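Local coordinates for ThiJ/PfpI domain protein (Brachyspira murdochii, PDB 4HCJ) that is of unknown function but belongs to the DJ-1/PfpI family, may be a hydrolase and binds magnesium ions, at residues G46-Q49 / M55-I58; D71-V76 / K95-N100; T83-W88 / I107-V112; V112-A115 / I119-E122. All blocks are in the same frame, centred on the assembly; numbering follows the deposited sequence. Where two conformers were deposited one is given.

How the interactions relate
Along the chain, interaction 1 closes before the others open; interactions 2 and 3 then interleave, and interaction 4 takes up the helix on which interaction 3 ends, sharing Val112. Interaction 1 sits at one border of the large mixed sheet, its centre about 21 Å from that of interaction 2, which reaches the same sheet through strand 72-75. Interactions 2, 3 and 4 are neighbours, with centres 10 to 13 Å apart. Strand 72-75 links them: the backbone O of Phe75 probably accepts a hydrogen bond from Ile107, and its ring packs on Ile113 and Met114. Three buried contacts thus lie together inside the alpha-beta-alpha sandwich, while the first lies at the sheet's edge.

Interaction 1: G46-Q49 / M55-I58; sequences GTAQ and MTNI. With FMT (formic acid), chain F.
Thr47 and Asn57 meet side chain to side chain: in the conformer modelled here, one of two for Asn57, the hydroxyl OG1 of Thr47 donates to OD1 of Asn57 over 2.8 Å, lying 24° out of the amide's carbonyl plane. With CG anti to the carbonyl carbon (chi1 -72°), this Asn57 swings its amide back toward the neighbouring strand. On the same face the CG2 methyl of Thr47 rests against CG of the selenomethionine Met55 at 4.0 Å, again in one of two conformers. The other face is apolar where Ile58 lays CD1 against CB of Ala48, 3.8 Å away; both residues are buried. Cutting Ile58 back to an alanine is likely to leave the Ala48 methyl without this partner and open a gap toward Val40 and Phe44, which Ile58 also touches. Ala48 and Thr56 set the register, each N donating to the other's O, with Ala48 N 2.7 Å from Thr56 O; Ile58 N adds a single bond to Gly46 O at 2.8 Å. Gly46 has backbone angles at which a CB would jam against the preceding carbonyl. Further out, Thr56 OG1 is hydrogen-bonded to Tyr24, and a formic acid, probably from the crystallisation liquor, lies beside Thr56 and Asn57. The axes of the two short strand segments make 139° between their N-to-C directions, in a beta hairpin whose strand 46-50 edges the mixed sheet of this DJ-1/PfpI alpha-beta-alpha sandwich.

Interaction 2: D71-V76 / K95-N100; sequences DAVVFV and KLFLDN
Val73 and Phe97 bring an extended strand and the last turn of a helix together, with their CA atoms 7.0 Å apart. This is the strand-to-helix half of a beta-alpha-beta unit, in which helix 88-99 leads from strand 72-75 to the parallel strand 103-107. The valine sits over the flat face of the phenylalanine: its CB stands 3.7 Å from the centroid of the Phe97 ring, only 10° off the normal, which makes a centred CH-pi contact. Its CG1, set between the backbone N and the carbonyl carbon (chi1 61°), reaches past the middle of the ring to the root of the side chain, 3.5 Å from CG of Phe97. Beyond it, CE2 of Phe97 comes obliquely within 3.7 Å of the carbonyl carbon of Ala72, so the ring lies against backbone as well as side chain. Val104 of the next strand touches both Val73 and Phe97, adding to the buried layer between helix and sheet. Where the helix stops, Asn100 turns its side chain back onto the preceding turn: ND2 donates to Leu96 O at 2.9 Å, while Asn100 N reaches that oxygen from the opposite face of its plane.

Interaction 3: T83-W88 / I107-V112; sequences TLWDDW and IGSGVV
Trp85 lies flat across Val112, and the CG1 methyl of the valine sits 3.6 Å from the centroid of the indole's five-membered ring, 14° off its normal, as a CH-pi contact. With CG1 anti to the backbone N of Val112 (chi1 178°), the two methyls spread across the indole: CG1 comes within 3.5 Å of CD2 of Trp85, and CG2 lies 3.7 Å from CZ2 of Trp85. Ser109 takes the edge, its CB in the plane of the indole and 3.9 Å from CZ2 of Trp85. The indole N-H finds a partner as well, although a weak one: NE1 of Trp85 donates to Ser109 O at 3.0 Å with the bond bent to 134°. Ser109 keeps its own hydroxyl for Asp131. A leucine in place of Trp85 would probably leave the Val112 methyls without their flat cover and remove the N-H that meets Ser109 O. The backbone O of Trp85 accepts from the side-chain amides of both Asn116 and Gln91, which helps hold the turn. The tight type II' turn from Ile107 to Gly110, with Gly108 at positive phi between strand 103-107 and helix 110-116, is placed like the nucleophile elbow of DJ-1/PfpI relatives. The contact ties the loop between strand 72-75 and helix 88-99 to the start of helix 110-116, while His134 of helix 132-137 brings its ring against Trp85 and also touches Val112.

Interaction 4: V112-A115 / I119-E122; sequences VIMA and ILEE
Leu120 pushes its CD1 methyl against the backbone of the helix, 3.5 Å from N of Ala115 and 4.0 Å from that residue's CB. The same methyl comes within 3.9 Å of CB of the selenomethionine Met114, while the other branch of the leucine, CD2, meets CE at the end of the bent Met114 chain. Ile119 approaches Met114 from another direction: its CG1 lies 4.0 Å from Met114 CB, and CD1 crosses that side chain obliquely, close to Met114 CB and CG. The isoleucine holds CG1 between its backbone N and carbonyl carbon (chi1 68°), which brings CG1 back toward the carbonyl of Met114, 3.3 Å from its O. In the alpha-beta-alpha sandwich, the chain here leaves helix 110-116 and folds back over it toward strand 124-125. Met114 and Leu120 both touch Ile153 of the large sheet, and Ile119 packs on Ala94 and Leu98 of helix 88-99. Polar links follow the backbone at the edge of this apolar group. Ile119 N makes a weak hydrogen bond to Met114 O at 3.3 Å. One residue on, a water bridges the segments, donating to Ala115 O at 2.8 Å and accepting from Leu120 N at 2.9 Å.

Interaction 1: G46-Q49 / M55-I58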
loop_
_atom_site.group_PDB
_atom_site.type_symbol
_atom_site.label_atom_id
_atom_site.label_comp_id
_atom_site.label_asym_id
_atom_site.label_seq_id
_atom_site.Cartn_x
_atom_site.Cartn_y
_atom_site.Cartn_z
ATOM N N GLY A 46 -12.892 -12.430 -6.204
ATOM C CA GLY A 46 -12.894 -13.781 -5.678
ATOM C C GLY A 46 -11.888 -13.897 -4.555
ATOM O O GLY A 46 -11.484 -12.895 -3.968
ATOM N N THR A 47 -11.458 -15.114 -4.277
ATOM C CA THR A 47 -10.632 -15.375 -3.112
ATOM C C THR A 47 -9.156 -15.225 -3.431
ATOM O O THR A 47 -8.650 -15.880 -4.348
ATOM C CB THR A 47 -10.912 -16.778 -2.576
ATOM O OG1 THR A 47 -12.321 -16.906 -2.365
ATOM C CG2 THR A 47 -10.140 -17.010 -1.281
ATOM N N ALA A 48 -8.492 -14.352 -2.680
ATOM C CA ALA A 48 -7.048 -14.171 -2.742
ATOM C C ALA A 48 -6.355 -15.108 -1.758
ATOM O O ALA A 48 -6.920 -15.461 -0.719
ATOM C CB ALA A 48 -6.696 -12.744 -2.404
ATOM N N GLN A 49 -5.126 -15.508 -2.070
ATOM C CA GLN A 49 -4.370 -16.374 -1.163
ATOM C C GLN A 49 -2.948 -15.859 -1.012
ATOM O O GLN A 49 -2.254 -15.612 -1.997
ATOM C CB GLN A 49 -4.350 -17.816 -1.654
ATOM C CG GLN A 49 -3.597 -18.752 -0.739
ATOM C CD GLN A 49 -3.604 -20.172 -1.266
ATOM O OE1 GLN A 49 -4.641 -20.831 -1.284
ATOM N NE2 GLN A 49 -2.447 -20.646 -1.714
HETATM N N MSE A 55 -6.140 -16.647 3.432
HETATM C CA MSE A 55 -7.097 -16.246 2.413
HETATM C C MSE A 55 -7.875 -15.006 2.809
HETATM O O MSE A 55 -8.087 -14.726 3.998
HETATM C CB MSE A 55 -8.046 -17.401 2.094
HETATM C CG MSE A 55 -7.391 -18.454 1.201
HETATM SE SE MSE A 55 -8.452 -20.040 0.956
HETATM C CE MSE A 55 -8.220 -20.718 2.755
ATOM N N THR A 56 -8.307 -14.270 1.794
ATOM C CA THR A 56 -9.216 -13.170 2.014
ATOM C C THR A 56 -9.954 -12.901 0.712
ATOM O O THR A 56 -9.473 -13.235 -0.367
ATOM C CB THR A 56 -8.466 -11.902 2.526
ATOM O OG1 THR A 56 -9.420 -11.005 3.086
ATOM C CG2 THR A 56 -7.692 -11.209 1.398
ATOM N N ASN A 57 -11.145 -12.334 0.760
ATOM C CA ASN A 57 -11.799 -12.051 -0.514
ATOM C C ASN A 57 -11.461 -10.662 -1.054
ATOM O O ASN A 57 -11.247 -9.707 -0.315
ATOM C CB ASN A 57 -13.317 -12.299 -0.476
ATOM C CG ASN A 57 -13.687 -13.799 -0.435
ATOM O OD1 ASN A 57 -12.903 -14.687 -0.798
ATOM N ND2 ASN A 57 -14.909 -14.075 -0.008
ATOM N N ILE A 58 -11.400 -10.599 -2.371
ATOM C CA ILE A 58 -11.159 -9.392 -3.137
ATOM C C ILE A 58 -12.511 -8.746 -3.402
ATOM O O ILE A 58 -13.392 -9.358 -4.020
ATOM C CB ILE A 58 -10.445 -9.694 -4.458
ATOM C CG1 ILE A 58 -9.085 -10.339 -4.204
ATOM C CG2 ILE A 58 -10.327 -8.431 -5.286
ATOM C CD1 ILE A 58 -8.611 -11.235 -5.343
HETATM C C FMT F . -11.632 -8.027 1.954
HETATM O O1 FMT F . -12.068 -6.983 2.487
HETATM O O2 FMT F . -11.801 -9.219 2.304
#

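Interaction 2: D71-V76 / K95-N100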
loop_
_atom_site.group_PDB
_atom_site.type_symbol
_atom_site.label_atom_id
_atom_site.label_comp_id
_atom_site.label_asym_id
_atom_site.label_seq_id
_atom_site.Cartn_x
_atom_site.Cartn_y
_atom_site.Cartn_z
ATOM N N ASP A 71 -10.029 7.013 2.163
ATOM C CA ASP A 71 -9.105 8.015 2.690
ATOM C C ASP A 71 -7.649 7.710 2.337
ATOM O O ASP A 71 -6.799 8.606 2.398
ATOM C CB ASP A 71 -9.219 8.090 4.216
ATOM C CG ASP A 71 -10.593 8.510 4.694
ATOM O OD1 ASP A 71 -11.341 9.171 3.935
ATOM O OD2 ASP A 71 -10.901 8.174 5.853
ATOM N N ALA A 72 -7.347 6.456 2.023
ATOM C CA ALA A 72 -5.979 5.996 1.814
ATOM C C ALA A 72 -6.008 4.783 0.916
ATOM O O ALA A 72 -6.995 4.025 0.912
ATOM C CB ALA A 72 -5.337 5.615 3.134
ATOM N N VAL A 73 -4.902 4.585 0.212
ATOM C CA VAL A 73 -4.608 3.337 -0.476
ATOM C C VAL A 73 -3.328 2.761 0.114
ATOM O O VAL A 73 -2.402 3.503 0.457
ATOM C CB VAL A 73 -4.516 3.542 -2.013
ATOM C CG1 VAL A 73 -3.389 4.510 -2.400
ATOM C CG2 VAL A 73 -4.334 2.220 -2.730
ATOM N N VAL A 74 -3.317 1.440 0.256
ATOM C CA VAL A 74 -2.179 0.698 0.804
ATOM C C VAL A 74 -1.755 -0.369 -0.194
ATOM O O VAL A 74 -2.529 -1.303 -0.500
ATOM C CB VAL A 74 -2.552 0.036 2.139
ATOM C CG1 VAL A 74 -1.429 -0.876 2.633
ATOM C CG2 VAL A 74 -2.915 1.092 3.185
ATOM N N PHE A 75 -0.531 -0.238 -0.696
ATOM C CA PHE A 75 0.069 -1.207 -1.618
ATOM C C PHE A 75 0.824 -2.260 -0.817
ATOM O O PHE A 75 1.853 -1.968 -0.194
ATOM C CB PHE A 75 1.000 -0.489 -2.605
ATOM C CG PHE A 75 0.277 0.444 -3.534
ATOM C CD1 PHE A 75 -0.252 -0.024 -4.734
ATOM C CD2 PHE A 75 0.110 1.789 -3.216
ATOM C CE1 PHE A 75 -0.949 0.823 -5.588
ATOM C CE2 PHE A 75 -0.593 2.635 -4.072
ATOM C CZ PHE A 75 -1.125 2.146 -5.252
ATOM N N VAL A 76 0.303 -3.483 -0.830
ATOM C CA VAL A 76 0.903 -4.605 -0.126
ATOM C C VAL A 76 1.893 -5.320 -1.037
ATOM O O VAL A 76 1.669 -5.411 -2.250
ATOM C CB VAL A 76 -0.219 -5.573 0.370
ATOM C CG1 VAL A 76 0.328 -6.919 0.819
ATOM C CG2 VAL A 76 -1.013 -4.912 1.495
ATOM N N LYS A 95 -1.166 7.271 -8.491
ATOM C CA LYS A 95 -1.251 8.658 -8.928
ATOM C C LYS A 95 -2.620 9.260 -8.620
ATOM O O LYS A 95 -2.718 10.416 -8.199
ATOM C CB LYS A 95 -0.949 8.763 -10.425
ATOM C CG LYS A 95 0.463 8.322 -10.778
ATOM C CD LYS A 95 0.818 8.580 -12.227
ATOM C CE LYS A 95 1.461 7.357 -12.859
ATOM N NZ LYS A 95 0.436 6.420 -13.403
ATOM N N LEU A 96 -3.672 8.468 -8.829
ATOM C CA LEU A 96 -5.042 8.925 -8.577
ATOM C C LEU A 96 -5.199 9.351 -7.122
ATOM O O LEU A 96 -5.737 10.419 -6.815
ATOM C CB LEU A 96 -6.037 7.808 -8.892
ATOM C CG LEU A 96 -7.518 8.077 -8.598
ATOM C CD1 LEU A 96 -8.073 9.091 -9.560
ATOM C CD2 LEU A 96 -8.290 6.760 -8.653
ATOM N N PHE A 97 -4.746 8.501 -6.208
ATOM C CA PHE A 97 -4.879 8.817 -4.790
ATOM C C PHE A 97 -4.021 10.018 -4.418
ATOM O O PHE A 97 -4.470 10.903 -3.691
ATOM C CB PHE A 97 -4.578 7.594 -3.926
ATOM C CG PHE A 97 -5.780 6.706 -3.719
ATOM C CD1 PHE A 97 -6.288 5.927 -4.738
ATOM C CD2 PHE A 97 -6.410 6.665 -2.487
ATOM C CE1 PHE A 97 -7.401 5.134 -4.535
ATOM C CE2 PHE A 97 -7.534 5.871 -2.278
ATOM C CZ PHE A 97 -8.028 5.109 -3.307
ATOM N N LEU A 98 -2.789 10.069 -4.925
ATOM C CA LEU A 98 -1.931 11.215 -4.615
ATOM C C LEU A 98 -2.574 12.517 -5.083
ATOM O O LEU A 98 -2.616 13.507 -4.345
ATOM C CB LEU A 98 -0.542 11.065 -5.217
ATOM C CG LEU A 98 0.481 12.035 -4.615
ATOM C CD1 LEU A 98 0.883 11.631 -3.200
ATOM C CD2 LEU A 98 1.689 12.150 -5.524
ATOM N N ASP A 99 -3.062 12.521 -6.319
ATOM C CA ASP A 99 -3.614 13.742 -6.919
ATOM C C ASP A 99 -4.904 14.196 -6.248
ATOM O O ASP A 99 -5.260 15.366 -6.322
ATOM C CB ASP A 99 -3.845 13.543 -8.414
ATOM C CG ASP A 99 -2.548 13.459 -9.204
ATOM O OD1 ASP A 99 -1.475 13.759 -8.634
ATOM O OD2 ASP A 99 -2.609 13.097 -10.396
ATOM N N ASN A 100 -5.596 13.265 -5.603
ATOM C CA ASN A 100 -6.812 13.586 -4.881
ATOM C C ASN A 100 -6.574 13.835 -3.409
ATOM O O ASN A 100 -7.510 13.804 -2.609
ATOM C CB ASN A 100 -7.869 12.515 -5.104
ATOM C CG ASN A 100 -8.547 12.670 -6.447
ATOM O OD1 ASN A 100 -9.442 13.499 -6.601
ATOM N ND2 ASN A 100 -8.113 11.912 -7.428
#

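Interaction 3: T83-W88 / I107-V112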
loop_
_atom_site.group_PDB
_atom_site.type_symbol
_atom_site.label_atom_id
_atom_site.label_comp_id
_atom_site.label_asym_id
_atom_site.label_seq_id
_atom_site.Cartn_x
_atom_site.Cartn_y
_atom_site.Cartn_z
ATOM N N THR A 83 4.365 -9.038 -10.061
ATOM C CA THR A 83 3.493 -9.068 -11.231
ATOM C C THR A 83 2.760 -7.745 -11.471
ATOM O O THR A 83 2.263 -7.511 -12.558
ATOM C CB THR A 83 2.454 -10.231 -11.144
ATOM O OG1 THR A 83 1.498 -9.977 -10.103
ATOM C CG2 THR A 83 3.172 -11.560 -10.878
ATOM N N LEU A 84 2.694 -6.891 -10.447
ATOM C CA LEU A 84 1.989 -5.608 -10.506
ATOM C C LEU A 84 2.920 -4.406 -10.630
ATOM O O LEU A 84 2.452 -3.284 -10.801
ATOM C CB LEU A 84 1.155 -5.434 -9.241
ATOM C CG LEU A 84 0.100 -6.507 -8.966
ATOM C CD1 LEU A 84 -0.603 -6.241 -7.634
ATOM C CD2 LEU A 84 -0.894 -6.568 -10.106
ATOM N N TRP A 85 4.226 -4.628 -10.556
ATOM C CA TRP A 85 5.173 -3.527 -10.528
ATOM C C TRP A 85 5.121 -2.638 -11.764
ATOM O O TRP A 85 5.281 -1.408 -11.666
ATOM C CB TRP A 85 6.570 -4.081 -10.360
ATOM C CG TRP A 85 6.936 -4.472 -8.983
ATOM C CD1 TRP A 85 6.170 -4.379 -7.841
ATOM C CD2 TRP A 85 8.199 -4.990 -8.577
ATOM N NE1 TRP A 85 6.889 -4.818 -6.746
ATOM C CE2 TRP A 85 8.145 -5.182 -7.175
ATOM C CE3 TRP A 85 9.379 -5.307 -9.263
ATOM C CZ2 TRP A 85 9.238 -5.656 -6.453
ATOM C CZ3 TRP A 85 10.452 -5.777 -8.544
ATOM C CH2 TRP A 85 10.376 -5.947 -7.156
ATOM N N ASP A 86 4.953 -3.262 -12.930
ATOM C CA ASP A 86 4.938 -2.527 -14.194
ATOM C C ASP A 86 3.532 -2.359 -14.758
ATOM O O ASP A 86 3.371 -2.049 -15.929
ATOM C CB ASP A 86 5.858 -3.207 -15.218
ATOM C CG ASP A 86 7.325 -3.102 -14.831
ATOM O OD1 ASP A 86 7.737 -2.046 -14.291
ATOM O OD2 ASP A 86 8.058 -4.080 -15.055
ATOM N N ASP A 87 2.522 -2.544 -13.921
ATOM C CA ASP A 87 1.146 -2.494 -14.378
ATOM C C ASP A 87 0.623 -1.055 -14.343
ATOM O O ASP A 87 0.656 -0.392 -13.307
ATOM C CB ASP A 87 0.324 -3.401 -13.466
ATOM C CG ASP A 87 -1.057 -3.684 -14.010
ATOM O OD1 ASP A 87 -1.862 -2.772 -14.164
ATOM O OD2 ASP A 87 -1.352 -4.853 -14.275
ATOM N N TRP A 88 0.122 -0.578 -15.481
ATOM C CA TRP A 88 -0.374 0.783 -15.545
ATOM C C TRP A 88 -1.564 1.028 -14.613
ATOM O O TRP A 88 -1.805 2.172 -14.216
ATOM C CB TRP A 88 -0.703 1.194 -16.992
ATOM C CG TRP A 88 -1.888 0.509 -17.580
ATOM C CD1 TRP A 88 -1.888 -0.636 -18.313
ATOM C CD2 TRP A 88 -3.261 0.935 -17.496
ATOM N NE1 TRP A 88 -3.170 -0.955 -18.686
ATOM C CE2 TRP A 88 -4.034 -0.011 -18.200
ATOM C CE3 TRP A 88 -3.907 2.019 -16.888
ATOM C CZ2 TRP A 88 -5.421 0.096 -18.326
ATOM C CZ3 TRP A 88 -5.289 2.126 -17.016
ATOM C CH2 TRP A 88 -6.027 1.160 -17.716
ATOM N N ILE A 107 4.075 -0.921 1.592
ATOM C CA ILE A 107 4.915 -1.703 2.467
ATOM C C ILE A 107 5.625 -2.786 1.685
ATOM O O ILE A 107 5.050 -3.427 0.798
ATOM C CB ILE A 107 4.114 -2.263 3.685
ATOM C CG1 ILE A 107 5.013 -3.096 4.602
ATOM C CG2 ILE A 107 2.854 -3.020 3.252
ATOM C CD1 ILE A 107 4.424 -3.353 5.986
ATOM N N GLY A 108 6.898 -2.976 1.994
ATOM C CA GLY A 108 7.674 -3.989 1.308
ATOM C C GLY A 108 7.637 -3.761 -0.192
ATOM O O GLY A 108 7.767 -2.637 -0.674
ATOM N N SER A 109 7.450 -4.842 -0.943
ATOM C CA SER A 109 7.458 -4.746 -2.400
ATOM C C SER A 109 6.361 -3.840 -2.977
ATOM O O SER A 109 6.462 -3.417 -4.123
ATOM C CB SER A 109 7.412 -6.127 -3.027
ATOM O OG SER A 109 8.611 -6.816 -2.731
ATOM N N GLY A 110 5.326 -3.530 -2.193
ATOM C CA GLY A 110 4.340 -2.572 -2.661
ATOM C C GLY A 110 4.916 -1.196 -2.980
ATOM O O GLY A 110 4.394 -0.476 -3.839
ATOM N N VAL A 111 6.006 -0.821 -2.301
ATOM C CA VAL A 111 6.621 0.485 -2.524
ATOM C C VAL A 111 7.095 0.626 -3.976
ATOM O O VAL A 111 7.118 1.733 -4.509
ATOM C CB VAL A 111 7.776 0.731 -1.520
ATOM C CG1 VAL A 111 8.466 2.071 -1.766
ATOM C CG2 VAL A 111 7.242 0.678 -0.087
ATOM N N VAL A 112 7.499 -0.483 -4.613
ATOM C CA VAL A 112 7.977 -0.418 -5.987
ATOM C C VAL A 112 6.904 0.087 -6.959
ATOM O O VAL A 112 7.219 0.778 -7.923
ATOM C CB VAL A 112 8.601 -1.741 -6.435
ATOM C CG1 VAL A 112 9.044 -1.679 -7.897
ATOM C CG2 VAL A 112 9.770 -2.095 -5.529
#

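Interaction 4: V112-A115 / I119-E122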
loop_
_atom_site.group_PDB
_atom_site.type_symbol
_atom_site.label_atom_id
_atom_site.label_comp_id
_atom_site.label_asym_id
_atom_site.label_seq_id
_atom_site.Cartn_x
_atom_site.Cartn_y
_atom_site.Cartn_z
ATOM N N VAL A 112 7.499 -0.483 -4.613
ATOM C CA VAL A 112 7.977 -0.418 -5.987
ATOM C C VAL A 112 6.904 0.087 -6.959
ATOM O O VAL A 112 7.219 0.778 -7.923
ATOM C CB VAL A 112 8.601 -1.741 -6.435
ATOM C CG1 VAL A 112 9.044 -1.679 -7.897
ATOM C CG2 VAL A 112 9.770 -2.095 -5.529
ATOM N N ILE A 113 5.632 -0.246 -6.714
ATOM C CA ILE A 113 4.565 0.276 -7.563
ATOM C C ILE A 113 4.573 1.803 -7.517
ATOM O O ILE A 113 4.449 2.482 -8.541
ATOM C CB ILE A 113 3.196 -0.268 -7.143
ATOM C CG1 ILE A 113 3.139 -1.788 -7.383
ATOM C CG2 ILE A 113 2.060 0.440 -7.887
ATOM C CD1 ILE A 113 1.930 -2.472 -6.736
HETATM N N MSE A 114 4.665 2.343 -6.305
HETATM C CA MSE A 114 4.706 3.790 -6.114
HETATM C C MSE A 114 5.937 4.428 -6.784
HETATM O O MSE A 114 5.828 5.478 -7.445
HETATM C CB MSE A 114 4.649 4.098 -4.621
HETATM C CG MSE A 114 3.308 3.676 -3.997
HETATM SE SE MSE A 114 3.350 3.448 -2.064
HETATM C CE MSE A 114 3.831 5.246 -1.495
ATOM N N ALA A 115 7.089 3.776 -6.640
ATOM C CA ALA A 115 8.298 4.275 -7.271
ATOM C C ALA A 115 8.131 4.310 -8.789
ATOM O O ALA A 115 8.466 5.302 -9.446
ATOM C CB ALA A 115 9.479 3.402 -6.887
ATOM N N ILE A 119 5.783 8.720 -8.283
ATOM C CA ILE A 119 5.298 9.556 -7.190
ATOM C C ILE A 119 6.273 9.652 -6.027
ATOM O O ILE A 119 5.994 10.338 -5.049
ATOM C CB ILE A 119 3.891 9.135 -6.686
ATOM C CG1 ILE A 119 3.899 7.761 -5.987
ATOM C CG2 ILE A 119 2.852 9.212 -7.821
ATOM C CD1 ILE A 119 2.741 7.612 -5.002
ATOM N N LEU A 120 7.425 9.002 -6.140
ATOM C CA LEU A 120 8.418 9.030 -5.070
ATOM C C LEU A 120 9.668 9.821 -5.453
ATOM O O LEU A 120 10.668 9.790 -4.725
ATOM C CB LEU A 120 8.815 7.625 -4.617
ATOM C CG LEU A 120 7.655 6.724 -4.183
ATOM C CD1 LEU A 120 8.189 5.371 -3.707
ATOM C CD2 LEU A 120 6.820 7.374 -3.099
ATOM N N GLU A 121 9.638 10.537 -6.577
ATOM C CA GLU A 121 10.813 11.305 -6.970
ATOM C C GLU A 121 11.120 12.385 -5.936
ATOM O O GLU A 121 10.261 13.211 -5.612
ATOM C CB GLU A 121 10.624 11.921 -8.351
ATOM C CG GLU A 121 10.397 10.913 -9.444
ATOM C CD GLU A 121 10.731 11.468 -10.813
ATOM O OE1 GLU A 121 10.046 12.403 -11.279
ATOM O OE2 GLU A 121 11.692 10.971 -11.436
ATOM N N GLU A 122 12.343 12.369 -5.407
ATOM C CA GLU A 122 12.794 13.330 -4.398
ATOM C C GLU A 122 12.047 13.191 -3.066
ATOM O O GLU A 122 12.072 14.114 -2.266
ATOM C CB GLU A 122 12.755 14.773 -4.921
ATOM C CG GLU A 122 13.207 14.908 -6.358
ATOM C CD GLU A 122 14.603 14.384 -6.606
ATOM O OE1 GLU A 122 15.480 14.605 -5.746
ATOM O OE2 GLU A 122 14.839 13.748 -7.665
HETATM O O HOH W 1 9.110 7.651 -8.072
#